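Local coordinates for protein yciO (Escherichia coli, PDB 1K7J) that is of unknown cellular role but probably binds double-stranded RNA, at residues F5-D10 against N126-A131; V31-S36 against L170-G175; C42-K47 against L136-L141; I100-K105 against D186-T191. One frame throughout, in Å; residues are numbered along the deposited sequence.

Contact 1 (F5-D10 against N126-A131); sequences FYIHPD and NPIAQA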
loop_
_atom_site.group_PDB
_atom_site.type_symbol
_atom_site.label_atom_id
_atom_site.label_comp_id
_atom_site.label_asym_id
_atom_site.label_seq_id
_atom_site.Cartn_x
_atom_site.Cartn_y
_atom_site.Cartn_z
ATOM N N PHE A 5 -1.632 17.387 6.252
ATOM C CA PHE A 5 -0.843 18.079 5.235
ATOM C C PHE A 5 -1.566 18.202 3.905
ATOM O O PHE A 5 -2.121 17.229 3.405
ATOM C CB PHE A 5 0.464 17.332 4.930
ATOM C CG PHE A 5 1.465 17.317 6.051
ATOM C CD1 PHE A 5 1.267 18.043 7.220
ATOM C CD2 PHE A 5 2.627 16.562 5.919
ATOM C CE1 PHE A 5 2.218 18.014 8.242
ATOM C CE2 PHE A 5 3.579 16.526 6.932
ATOM C CZ PHE A 5 3.373 17.254 8.096
ATOM N N TYR A 6 -1.540 19.395 3.325
ATOM C CA TYR A 6 -2.132 19.614 2.014
ATOM C C TYR A 6 -0.954 19.537 1.058
ATOM O O TYR A 6 -0.132 20.450 1.008
ATOM C CB TYR A 6 -2.765 20.998 1.926
ATOM C CG TYR A 6 -4.118 21.097 2.577
ATOM C CD1 TYR A 6 -5.265 20.654 1.916
ATOM C CD2 TYR A 6 -4.258 21.644 3.849
ATOM C CE1 TYR A 6 -6.520 20.758 2.508
ATOM C CE2 TYR A 6 -5.507 21.751 4.451
ATOM C CZ TYR A 6 -6.633 21.310 3.775
ATOM O OH TYR A 6 -7.869 21.438 4.362
ATOM N N ILE A 7 -0.857 18.442 0.312
ATOM C CA ILE A 7 0.244 18.281 -0.628
ATOM C C ILE A 7 -0.264 18.255 -2.068
ATOM O O ILE A 7 -1.208 17.533 -2.389
ATOM C CB ILE A 7 1.036 16.981 -0.328
ATOM C CG1 ILE A 7 1.574 17.029 1.107
ATOM C CG2 ILE A 7 2.179 16.817 -1.325
ATOM C CD1 ILE A 7 2.454 15.844 1.489
ATOM N N HIS A 8 0.354 19.063 -2.927
ATOM C CA HIS A 8 -0.031 19.118 -4.336
ATOM C C HIS A 8 0.152 17.715 -4.907
ATOM O O HIS A 8 1.236 17.148 -4.842
ATOM C CB HIS A 8 0.856 20.125 -5.070
ATOM C CG HIS A 8 0.671 21.535 -4.600
ATOM N ND1 HIS A 8 1.617 22.518 -4.796
ATOM C CD2 HIS A 8 -0.356 22.127 -3.947
ATOM C CE1 HIS A 8 1.182 23.654 -4.282
ATOM N NE2 HIS A 8 -0.013 23.445 -3.761
ATOM N N PRO A 9 -0.916 17.136 -5.479
ATOM C CA PRO A 9 -0.841 15.782 -6.042
ATOM C C PRO A 9 -0.012 15.592 -7.304
ATOM O O PRO A 9 0.489 14.492 -7.557
ATOM C CB PRO A 9 -2.307 15.428 -6.254
ATOM C CG PRO A 9 -2.894 16.742 -6.646
ATOM C CD PRO A 9 -2.269 17.696 -5.642
ATOM N N ASP A 10 0.124 16.652 -8.096
ATOM C CA ASP A 10 0.885 16.589 -9.339
ATOM C C ASP A 10 2.357 16.936 -9.153
ATOM O O ASP A 10 3.226 16.387 -9.830
ATOM C CB ASP A 10 0.268 17.530 -10.382
ATOM C CG ASP A 10 -0.103 18.889 -9.802
ATOM O OD1 ASP A 10 0.551 19.336 -8.836
ATOM O OD2 ASP A 10 -1.049 19.520 -10.322
ATOM N N ASN A 126 1.058 7.302 -8.541
ATOM C CA ASN A 126 0.886 8.731 -8.281
ATOM C C ASN A 126 2.108 9.410 -7.674
ATOM O O ASN A 126 2.860 8.804 -6.904
ATOM C CB ASN A 126 -0.326 8.954 -7.378
ATOM C CG ASN A 126 -0.161 8.302 -6.029
ATOM O OD1 ASN A 126 0.027 7.088 -5.934
ATOM N ND2 ASN A 126 -0.230 9.104 -4.971
ATOM N N PRO A 127 2.312 10.693 -8.004
ATOM C CA PRO A 127 3.446 11.470 -7.502
ATOM C C PRO A 127 3.665 11.497 -5.994
ATOM O O PRO A 127 4.799 11.354 -5.535
ATOM C CB PRO A 127 3.184 12.862 -8.071
ATOM C CG PRO A 127 2.540 12.552 -9.389
ATOM C CD PRO A 127 1.546 11.477 -8.992
ATOM N N ILE A 128 2.604 11.677 -5.214
ATOM C CA ILE A 128 2.788 11.734 -3.767
ATOM C C ILE A 128 3.324 10.425 -3.194
ATOM O O ILE A 128 4.292 10.430 -2.434
ATOM C CB ILE A 128 1.478 12.137 -3.044
ATOM C CG1 ILE A 128 1.181 13.617 -3.319
ATOM C CG2 ILE A 128 1.607 11.913 -1.539
ATOM C CD1 ILE A 128 -0.148 14.106 -2.747
ATOM N N ALA A 129 2.716 9.302 -3.567
ATOM C CA ALA A 129 3.169 8.012 -3.057
ATOM C C ALA A 129 4.598 7.735 -3.518
ATOM O O ALA A 129 5.428 7.268 -2.738
ATOM C CB ALA A 129 2.233 6.900 -3.520
ATOM N N GLN A 130 4.892 8.028 -4.782
ATOM C CA GLN A 130 6.238 7.805 -5.288
ATOM C C GLN A 130 7.254 8.671 -4.544
ATOM O O GLN A 130 8.350 8.212 -4.224
ATOM C CB GLN A 130 6.299 8.093 -6.788
ATOM C CG GLN A 130 5.881 6.907 -7.651
ATOM C CD GLN A 130 6.857 5.751 -7.544
ATOM O OE1 GLN A 130 8.068 5.944 -7.628
ATOM N NE2 GLN A 130 6.335 4.543 -7.369
ATOM N N ALA A 131 6.882 9.915 -4.252
ATOM C CA ALA A 131 7.777 10.820 -3.539
ATOM C C ALA A 131 8.045 10.307 -2.124
ATOM O O ALA A 131 9.176 10.358 -1.640
ATOM C CB ALA A 131 7.175 12.229 -3.489
HETATM O O HOH W 1 -0.176 12.194 -6.057
#
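P9 and P127 meet where the chain leaving strand 3-6 runs past the first turn of helix 127-136, the CA atoms of P9 and I128 lying 5.9 Å apart. Backbone carbonyls of 7-10, the side chains of I7 and I128 and the ring of P127 do the touching. I128 carries the apolar part: its CG1 stands anti to the carbonyl carbon (chi1 -71°), and CD1 ends against CG2 of I7 at 3.8 Å, beside the I7 carbonyl and against CA of P9. The two isoleucines cross obliquely, branch against branch; large apolar side chains suit two buried positions that face each other between loop and helix, and L16 and I17 of helix 14-25 pack on I7 as well. At the outer end P127 lays its ring against the carbonyl of P9, with CB 3.2 Å from P9 O. A first-turn residue needs no N-H for the helical i to i-4 bonds, so proline costs none here.

Polar atoms are joined through one water. It donates to P9 O at 2.8 Å and accepts from the backbone N of I128 at 3.0 Å, so the loop at P9 is tied to a first-turn N-H of the helix. The same water accepts a longer bond, 3.3 Å, from ND2 of N126, which also donates to the P33 carbonyl of strand 30-34. With N126 at the N-cap position and proline next, the arrangement is that of a helix N-terminus docked on the loop that follows the outermost strand 3-6, within the alpha/beta fold of the YrdC family.

Contact 2 (V31-S36 against L170-G175); sequences VYPTDS and LIIHGG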
loop_
_atom_site.group_PDB
_atom_site.type_symbol
_atom_site.label_atom_id
_atom_site.label_comp_id
_atom_site.label_asym_id
_atom_site.label_seq_id
_atom_site.Cartn_x
_atom_site.Cartn_y
_atom_site.Cartn_z
ATOM N N VAL A 31 -1.839 8.218 6.680
ATOM C CA VAL A 31 -2.813 7.944 5.639
ATOM C C VAL A 31 -2.273 8.740 4.461
ATOM O O VAL A 31 -1.990 9.934 4.586
ATOM C CB VAL A 31 -4.222 8.456 6.003
ATOM C CG1 VAL A 31 -5.140 8.366 4.784
ATOM C CG2 VAL A 31 -4.793 7.626 7.146
ATOM N N TYR A 32 -2.099 8.080 3.325
ATOM C CA TYR A 32 -1.580 8.765 2.152
ATOM C C TYR A 32 -2.304 8.335 0.886
ATOM O O TYR A 32 -2.841 7.234 0.804
ATOM C CB TYR A 32 -0.074 8.516 2.005
ATOM C CG TYR A 32 0.322 7.080 1.749
ATOM C CD1 TYR A 32 0.327 6.135 2.777
ATOM C CD2 TYR A 32 0.731 6.673 0.480
ATOM C CE1 TYR A 32 0.739 4.815 2.543
ATOM C CE2 TYR A 32 1.142 5.364 0.238
ATOM C CZ TYR A 32 1.147 4.442 1.271
ATOM O OH TYR A 32 1.588 3.156 1.034
ATOM N N PRO A 33 -2.319 9.205 -0.128
ATOM C CA PRO A 33 -2.994 8.897 -1.387
ATOM C C PRO A 33 -2.206 7.992 -2.325
ATOM O O PRO A 33 -0.981 8.056 -2.372
ATOM C CB PRO A 33 -3.202 10.276 -1.997
ATOM C CG PRO A 33 -1.932 10.985 -1.592
ATOM C CD PRO A 33 -1.783 10.581 -0.138
ATOM N N THR A 34 -2.921 7.141 -3.059
ATOM C CA THR A 34 -2.298 6.280 -4.062
ATOM C C THR A 34 -3.169 6.438 -5.303
ATOM O O THR A 34 -4.181 7.142 -5.271
ATOM C CB THR A 34 -2.279 4.776 -3.672
ATOM O OG1 THR A 34 -3.590 4.217 -3.826
ATOM C CG2 THR A 34 -1.805 4.595 -2.238
ATOM N N ASP A 35 -2.779 5.794 -6.394
ATOM C CA ASP A 35 -3.549 5.867 -7.630
ATOM C C ASP A 35 -4.893 5.151 -7.478
ATOM O O ASP A 35 -5.828 5.410 -8.234
ATOM C CB ASP A 35 -2.765 5.221 -8.766
ATOM C CG ASP A 35 -2.293 3.831 -8.412
ATOM O OD1 ASP A 35 -1.234 3.717 -7.760
ATOM O OD2 ASP A 35 -2.995 2.858 -8.762
ATOM N N SER A 36 -4.981 4.247 -6.504
ATOM C CA SER A 36 -6.207 3.492 -6.260
ATOM C C SER A 36 -6.721 3.683 -4.835
ATOM O O SER A 36 -6.729 2.746 -4.035
ATOM C CB SER A 36 -5.969 2.002 -6.526
ATOM O OG SER A 36 -5.543 1.785 -7.861
ATOM N N LEU A 170 -0.710 11.136 10.913
ATOM C CA LEU A 170 -0.667 12.070 9.802
ATOM C C LEU A 170 -1.620 11.641 8.710
ATOM O O LEU A 170 -1.769 10.453 8.435
ATOM C CB LEU A 170 0.744 12.147 9.208
ATOM C CG LEU A 170 0.855 12.934 7.892
ATOM C CD1 LEU A 170 0.570 14.410 8.146
ATOM C CD2 LEU A 170 2.243 12.753 7.293
ATOM N N ILE A 171 -2.284 12.620 8.111
ATOM C CA ILE A 171 -3.176 12.369 6.997
ATOM C C ILE A 171 -2.713 13.325 5.915
ATOM O O ILE A 171 -2.649 14.536 6.134
ATOM C CB ILE A 171 -4.645 12.669 7.334
ATOM C CG1 ILE A 171 -5.154 11.669 8.376
ATOM C CG2 ILE A 171 -5.491 12.595 6.060
ATOM C CD1 ILE A 171 -6.550 11.971 8.899
ATOM N N ILE A 172 -2.347 12.774 4.765
ATOM C CA ILE A 172 -1.907 13.596 3.651
ATOM C C ILE A 172 -3.069 13.779 2.695
ATOM O O ILE A 172 -3.565 12.815 2.121
ATOM C CB ILE A 172 -0.737 12.943 2.877
ATOM C CG1 ILE A 172 0.508 12.878 3.765
ATOM C CG2 ILE A 172 -0.440 13.738 1.610
ATOM C CD1 ILE A 172 1.665 12.109 3.142
ATOM N N HIS A 173 -3.513 15.020 2.557
ATOM C CA HIS A 173 -4.593 15.361 1.647
ATOM C C HIS A 173 -3.960 15.427 0.262
ATOM O O HIS A 173 -3.139 16.305 -0.009
ATOM C CB HIS A 173 -5.173 16.724 2.039
ATOM C CG HIS A 173 -6.273 17.211 1.146
ATOM N ND1 HIS A 173 -6.141 17.299 -0.224
ATOM C CD2 HIS A 173 -7.505 17.693 1.438
ATOM C CE1 HIS A 173 -7.243 17.818 -0.736
ATOM N NE2 HIS A 173 -8.086 18.067 0.250
ATOM N N GLY A 174 -4.324 14.485 -0.605
ATOM C CA GLY A 174 -3.782 14.464 -1.950
ATOM C C GLY A 174 -4.892 14.534 -2.976
ATOM O O GLY A 174 -4.764 14.014 -4.083
ATOM N N GLY A 175 -5.993 15.176 -2.598
ATOM C CA GLY A 175 -7.120 15.308 -3.500
ATOM C C GLY A 175 -8.210 14.279 -3.279
ATOM O O GLY A 175 -8.129 13.441 -2.380
#
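I172 and P33 are brought together by the first torsion of I172: chi1 -66° sets CG1 beside the backbone N, so that CG2 is anti to it and meets CD of P33 at 3.9 Å, the two side chains crossing at about a right angle. The same isoleucine turns its CD1 to CB of Y32, whose hydroxyl is bonded to S142 of another strand. V31 holds the strands in register: its N-H bonds to O of L170 at 2.8 Å, and its carbonyl accepts from N of I172 at 2.9 Å, the latter nearly straight at 166°. On the other face of the sheet CB of V31 rests against CG1 of I171, and I160 of helix 157-164 covers both. Beta-branched valine and isoleucine suit these extended, buried positions. Proline ends the pairing, having no N-H to give; CG of P33 lies 4.0 Å from CA of G174. A CB on G174 would probably clash with CG of P33, which suits glycine here. Two bonds around V31, flanked by apolar residues and by helices 14-25 and 157-164, make this a parallel pair of neighbouring strands in the mixed sheet of the YrdC-like alpha/beta fold.

Contact 3 (C42-K47 against L136-L141); sequences CKIEDK and LGEPML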
loop_
_atom_site.group_PDB
_atom_site.type_symbol
_atom_site.label_atom_id
_atom_site.label_comp_id
_atom_site.label_asym_id
_atom_site.label_seq_id
_atom_site.Cartn_x
_atom_site.Cartn_y
_atom_site.Cartn_z
ATOM N N CYS A 42 3.133 2.669 7.329
ATOM C CA CYS A 42 4.064 2.793 8.446
ATOM C C CYS A 42 5.348 2.087 8.032
ATOM O O CYS A 42 5.397 1.463 6.967
ATOM C CB CYS A 42 3.490 2.163 9.718
ATOM S SG CYS A 42 3.390 0.353 9.717
ATOM N N LYS A 43 6.393 2.187 8.846
ATOM C CA LYS A 43 7.640 1.528 8.480
ATOM C C LYS A 43 7.521 0.034 8.747
ATOM O O LYS A 43 6.790 -0.387 9.645
ATOM C CB LYS A 43 8.828 2.130 9.237
ATOM C CG LYS A 43 8.796 1.987 10.741
ATOM C CD LYS A 43 10.035 2.657 11.320
ATOM C CE LYS A 43 10.111 2.539 12.824
ATOM N NZ LYS A 43 11.373 3.168 13.313
ATOM N N ILE A 44 8.224 -0.766 7.955
ATOM C CA ILE A 44 8.157 -2.215 8.101
ATOM C C ILE A 44 8.756 -2.726 9.401
ATOM O O ILE A 44 8.428 -3.825 9.846
ATOM C CB ILE A 44 8.856 -2.936 6.924
ATOM C CG1 ILE A 44 10.340 -2.575 6.887
ATOM C CG2 ILE A 44 8.195 -2.549 5.611
ATOM C CD1 ILE A 44 11.125 -3.343 5.833
ATOM N N GLU A 45 9.615 -1.921 10.021
ATOM C CA GLU A 45 10.285 -2.316 11.259
ATOM C C GLU A 45 9.511 -2.119 12.565
ATOM O O GLU A 45 9.921 -2.637 13.607
ATOM C CB GLU A 45 11.624 -1.579 11.380
ATOM C CG GLU A 45 12.601 -1.812 10.231
ATOM C CD GLU A 45 12.367 -0.894 9.033
ATOM O OE1 GLU A 45 11.436 -0.061 9.069
ATOM O OE2 GLU A 45 13.129 -1.007 8.049
ATOM N N ASP A 46 8.402 -1.390 12.519
ATOM C CA ASP A 46 7.629 -1.103 13.727
ATOM C C ASP A 46 6.411 -2.000 13.945
ATOM O O ASP A 46 5.408 -1.884 13.242
ATOM C CB ASP A 46 7.183 0.362 13.701
ATOM C CG ASP A 46 6.773 0.873 15.067
ATOM O OD1 ASP A 46 5.821 0.322 15.653
ATOM O OD2 ASP A 46 7.411 1.831 15.552
ATOM N N LYS A 47 6.490 -2.879 14.940
ATOM C CA LYS A 47 5.386 -3.786 15.233
ATOM C C LYS A 47 4.153 -3.072 15.788
ATOM O O LYS A 47 3.022 -3.445 15.471
ATOM C CB LYS A 47 5.832 -4.872 16.216
ATOM C CG LYS A 47 4.703 -5.805 16.627
ATOM C CD LYS A 47 5.181 -6.903 17.563
ATOM C CE LYS A 47 4.006 -7.723 18.075
ATOM N NZ LYS A 47 3.210 -8.317 16.962
ATOM N N LEU A 136 11.716 7.729 1.683
ATOM C CA LEU A 136 11.852 6.689 2.703
ATOM C C LEU A 136 13.031 5.763 2.404
ATOM O O LEU A 136 13.764 5.370 3.312
ATOM C CB LEU A 136 10.558 5.877 2.811
ATOM C CG LEU A 136 10.515 4.778 3.880
ATOM C CD1 LEU A 136 10.771 5.368 5.258
ATOM C CD2 LEU A 136 9.157 4.093 3.837
ATOM N N GLY A 137 13.208 5.407 1.135
ATOM C CA GLY A 137 14.330 4.560 0.765
ATOM C C GLY A 137 14.079 3.067 0.774
ATOM O O GLY A 137 14.952 2.283 0.396
ATOM N N GLU A 138 12.895 2.671 1.224
ATOM C CA GLU A 138 12.514 1.264 1.260
ATOM C C GLU A 138 10.993 1.198 1.215
ATOM O O GLU A 138 10.324 2.233 1.270
ATOM C CB GLU A 138 13.046 0.585 2.531
ATOM C CG GLU A 138 12.540 1.181 3.840
ATOM C CD GLU A 138 12.981 0.375 5.056
ATOM O OE1 GLU A 138 13.962 -0.392 4.940
ATOM O OE2 GLU A 138 12.354 0.516 6.128
ATOM N N PRO A 139 10.424 -0.014 1.109
ATOM C CA PRO A 139 8.966 -0.150 1.058
ATOM C C PRO A 139 8.280 0.341 2.320
ATOM O O PRO A 139 8.884 0.423 3.386
ATOM C CB PRO A 139 8.759 -1.653 0.864
ATOM C CG PRO A 139 9.995 -2.076 0.146
ATOM C CD PRO A 139 11.071 -1.316 0.884
HETATM N N MSE A 140 7.002 0.658 2.182
HETATM C CA MSE A 140 6.197 1.112 3.299
HETATM C C MSE A 140 5.169 0.018 3.577
HETATM O O MSE A 140 4.516 -0.460 2.653
HETATM C CB MSE A 140 5.502 2.422 2.916
HETATM C CG MSE A 140 4.616 3.031 3.976
HETATM SE SE MSE A 140 4.649 4.969 3.875
HETATM C CE MSE A 140 4.327 5.202 1.987
ATOM N N LEU A 141 5.057 -0.417 4.829
ATOM C CA LEU A 141 4.065 -1.429 5.171
ATOM C C LEU A 141 2.735 -0.707 5.029
ATOM O O LEU A 141 2.548 0.370 5.600
ATOM C CB LEU A 141 4.245 -1.912 6.608
ATOM C CG LEU A 141 3.135 -2.841 7.109
ATOM C CD1 LEU A 141 3.083 -4.105 6.255
ATOM C CD2 LEU A 141 3.387 -3.185 8.566
HETATM O O HOH W 2 9.582 0.815 6.014
#
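C42 and L141 form the antiparallel, hydrogen-bonded pair that joins strands 37-43 and 140-144 in the mixed sheet of the YrdC-like fold. N of C42 bonds to O of L141 at 2.9 Å, and the return bond from N of L141 to O of C42 is equally long but more bent, at 132°. On the face shared by this pair SG of C42 touches CD2 of L141 at 3.7 Å, a small, soft sulfur filling a place under helix 47-57, whose A49 and I53 also lie on it.

Just beyond the strand, I44 turns its two branches to different neighbours: CG2 lies 4.1 Å from CB of L141, while CG1 and CD1 point to the carboxylate of E138, tip to tip. An alanine at I44 would probably open a gap between L141 and E138 and leave Y78 of helix 72-78 with less to pack on. The backbone N of I44 donates to a water that also gives bonds to O of P139 and, at 2.8 Å, to OE2 of E138, linking the turn 43-46 to the loop ahead of strand 140-144. The chain of E138 is extended beyond CG, and that of E45 is bent at chi2 (85°), which brings CD toward E138. Their carboxylates are nearly coplanar, 9° apart, with OE2 of E45 only 2.6 Å from OE2 of E138, close enough that one of the two acid groups probably holds a proton.

Farther out, D46 caps the helix that follows, its OD1 accepting from N of A49, and K43 sends its extended chain outward until NZ bonds to the carbonyl O of R25.

Contact 4 (I100-K105 against D186-T191); sequences ILKGTK and DLTDDT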
loop_
_atom_site.group_PDB
_atom_site.type_symbol
_atom_site.label_atom_id
_atom_site.label_comp_id
_atom_site.label_asym_id
_atom_site.label_seq_id
_atom_site.Cartn_x
_atom_site.Cartn_y
_atom_site.Cartn_z
ATOM N N ILE A 100 0.037 -10.770 -5.094
ATOM C CA ILE A 100 0.351 -11.611 -3.947
ATOM C C ILE A 100 1.490 -12.552 -4.314
ATOM O O ILE A 100 1.389 -13.328 -5.266
ATOM C CB ILE A 100 -0.867 -12.441 -3.492
ATOM C CG1 ILE A 100 -2.066 -11.519 -3.250
ATOM C CG2 ILE A 100 -0.520 -13.218 -2.226
ATOM C CD1 ILE A 100 -1.775 -10.342 -2.350
ATOM N N LEU A 101 2.575 -12.464 -3.552
ATOM C CA LEU A 101 3.762 -13.282 -3.772
ATOM C C LEU A 101 4.348 -13.706 -2.431
ATOM O O LEU A 101 3.951 -13.208 -1.380
ATOM C CB LEU A 101 4.814 -12.471 -4.538
ATOM C CG LEU A 101 4.457 -12.075 -5.972
ATOM C CD1 LEU A 101 5.212 -10.820 -6.366
ATOM C CD2 LEU A 101 4.773 -13.230 -6.914
ATOM N N LYS A 102 5.288 -14.641 -2.467
ATOM C CA LYS A 102 5.933 -15.071 -1.238
ATOM C C LYS A 102 6.977 -14.018 -0.887
ATOM O O LYS A 102 7.734 -13.575 -1.753
ATOM C CB LYS A 102 6.606 -16.431 -1.431
ATOM C CG LYS A 102 5.624 -17.567 -1.666
ATOM C CD LYS A 102 6.326 -18.915 -1.704
ATOM C CE LYS A 102 7.020 -19.220 -0.385
ATOM N NZ LYS A 102 7.690 -20.556 -0.404
ATOM N N GLY A 103 7.013 -13.616 0.380
ATOM C CA GLY A 103 7.971 -12.612 0.810
ATOM C C GLY A 103 9.347 -13.186 1.082
ATOM O O GLY A 103 9.479 -14.335 1.504
ATOM N N THR A 104 10.382 -12.389 0.832
ATOM C CA THR A 104 11.753 -12.835 1.073
ATOM C C THR A 104 12.134 -12.552 2.519
ATOM O O THR A 104 11.322 -12.036 3.291
ATOM C CB THR A 104 12.761 -12.105 0.168
ATOM O OG1 THR A 104 12.789 -10.712 0.511
ATOM C CG2 THR A 104 12.374 -12.260 -1.291
ATOM N N LYS A 105 13.374 -12.876 2.875
ATOM C CA LYS A 105 13.866 -12.651 4.231
ATOM C C LYS A 105 13.996 -11.165 4.562
ATOM O O LYS A 105 14.260 -10.792 5.707
ATOM C CB LYS A 105 15.212 -13.358 4.426
ATOM C CG LYS A 105 15.124 -14.869 4.305
ATOM C CD LYS A 105 14.203 -15.451 5.373
ATOM C CE LYS A 105 13.841 -16.900 5.071
ATOM N NZ LYS A 105 15.034 -17.776 4.957
ATOM N N ASP A 186 -3.146 -13.055 -7.359
ATOM C CA ASP A 186 -2.243 -13.943 -6.636
ATOM C C ASP A 186 -1.411 -14.591 -7.739
ATOM O O ASP A 186 -1.960 -15.239 -8.632
ATOM C CB ASP A 186 -3.025 -15.012 -5.873
ATOM C CG ASP A 186 -2.123 -15.914 -5.043
ATOM O OD1 ASP A 186 -1.038 -16.292 -5.535
ATOM O OD2 ASP A 186 -2.503 -16.257 -3.903
ATOM N N LEU A 187 -0.097 -14.406 -7.688
ATOM C CA LEU A 187 0.790 -14.950 -8.711
ATOM C C LEU A 187 1.565 -16.190 -8.281
ATOM O O LEU A 187 2.408 -16.684 -9.032
ATOM C CB LEU A 187 1.778 -13.873 -9.170
ATOM C CG LEU A 187 1.195 -12.648 -9.880
ATOM C CD1 LEU A 187 2.303 -11.639 -10.167
ATOM C CD2 LEU A 187 0.516 -13.081 -11.175
ATOM N N THR A 188 1.286 -16.701 -7.089
ATOM C CA THR A 188 2.000 -17.882 -6.614
ATOM C C THR A 188 1.593 -19.127 -7.404
ATOM O O THR A 188 0.536 -19.158 -8.039
ATOM C CB THR A 188 1.765 -18.119 -5.105
ATOM O OG1 THR A 188 0.375 -18.357 -4.859
ATOM C CG2 THR A 188 2.223 -16.901 -4.300
ATOM N N ASP A 189 2.452 -20.144 -7.366
ATOM C CA ASP A 189 2.220 -21.400 -8.076
ATOM C C ASP A 189 2.065 -21.184 -9.581
ATOM O O ASP A 189 1.494 -22.024 -10.281
ATOM C CB ASP A 189 0.978 -22.104 -7.520
ATOM C CG ASP A 189 1.132 -22.487 -6.062
ATOM O OD1 ASP A 189 2.144 -23.138 -5.725
ATOM O OD2 ASP A 189 0.243 -22.143 -5.253
ATOM N N ASP A 190 2.585 -20.059 -10.070
ATOM C CA ASP A 190 2.516 -19.696 -11.486
ATOM C C ASP A 190 1.121 -19.839 -12.055
ATOM O O ASP A 190 0.939 -20.101 -13.250
ATOM C CB ASP A 190 3.495 -20.536 -12.310
ATOM C CG ASP A 190 4.934 -20.154 -12.051
ATOM O OD1 ASP A 190 5.155 -19.119 -11.388
ATOM O OD2 ASP A 190 5.840 -20.876 -12.514
ATOM N N THR A 191 0.137 -19.649 -11.187
ATOM C CA THR A 191 -1.261 -19.750 -11.562
ATOM C C THR A 191 -1.959 -18.466 -11.136
ATOM O O THR A 191 -2.478 -18.366 -10.024
ATOM C CB THR A 191 -1.915 -20.955 -10.869
ATOM O OG1 THR A 191 -1.245 -22.152 -11.282
ATOM C CG2 THR A 191 -3.391 -21.055 -11.230
#
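The end of strand 97-102 pairs in parallel with the end of strand 183-186, just where the latter gives way to an Asx turn. I100 and D186 are the bridged pair, and N of L187 donates to O of I100 at 3.0 Å. On the bridged side CB of I100 lies 3.7 Å from CA of D186, and the two side chains cross at about a right angle, with CG2 of I100 near OD2. Across the strand CD2 of L101 packs on CB of L187 at 3.8 Å, both leucines being buried against M89 of helix 83-90. T188 sets its CG2 over the backbone, 4.0 Å from CA of L101. D186 has CG anti to its backbone N (chi1 -177°), and OD1 accepts two bonds: from N of T188 at 2.8 Å, and from OG1 of T188 at 2.6 Å on the syn side. OD2 makes a salt bridge with R116, which also bonds to OG1 of T188. An alanine at D186 would probably leave N of T188 without its acceptor and R116 without its carboxylate mate, setting the turn free to shift. Aspartate, short enough for OD1 to meet the N-H two residues on and charged to pair with R116, suits this Asx turn at the end of strand 183-186.

From the N terminus, the loop after strand 3-6 meets helix 127-136 in contact 1, which closes a loop of 115 residues. Strand 30-34 then waits for strand 170-173, so contact 2 crosses contact 1; the two touch, since strands 3-6 and 170-173 are also neighbours. Contact 3, between 42-47 and 136-141, is nested inside the loop of contact 2 and crosses contact 1, with Y32 packing on M140. Contact 4 joins 100-105 to 186-191, crosses all three others, and lies about 29 Å from contact 1, centre to centre. Contacts 2, 3 and 4 pair strands at different places in one mixed sheet, and contact 1 packs a helix start on the loop after an outermost strand.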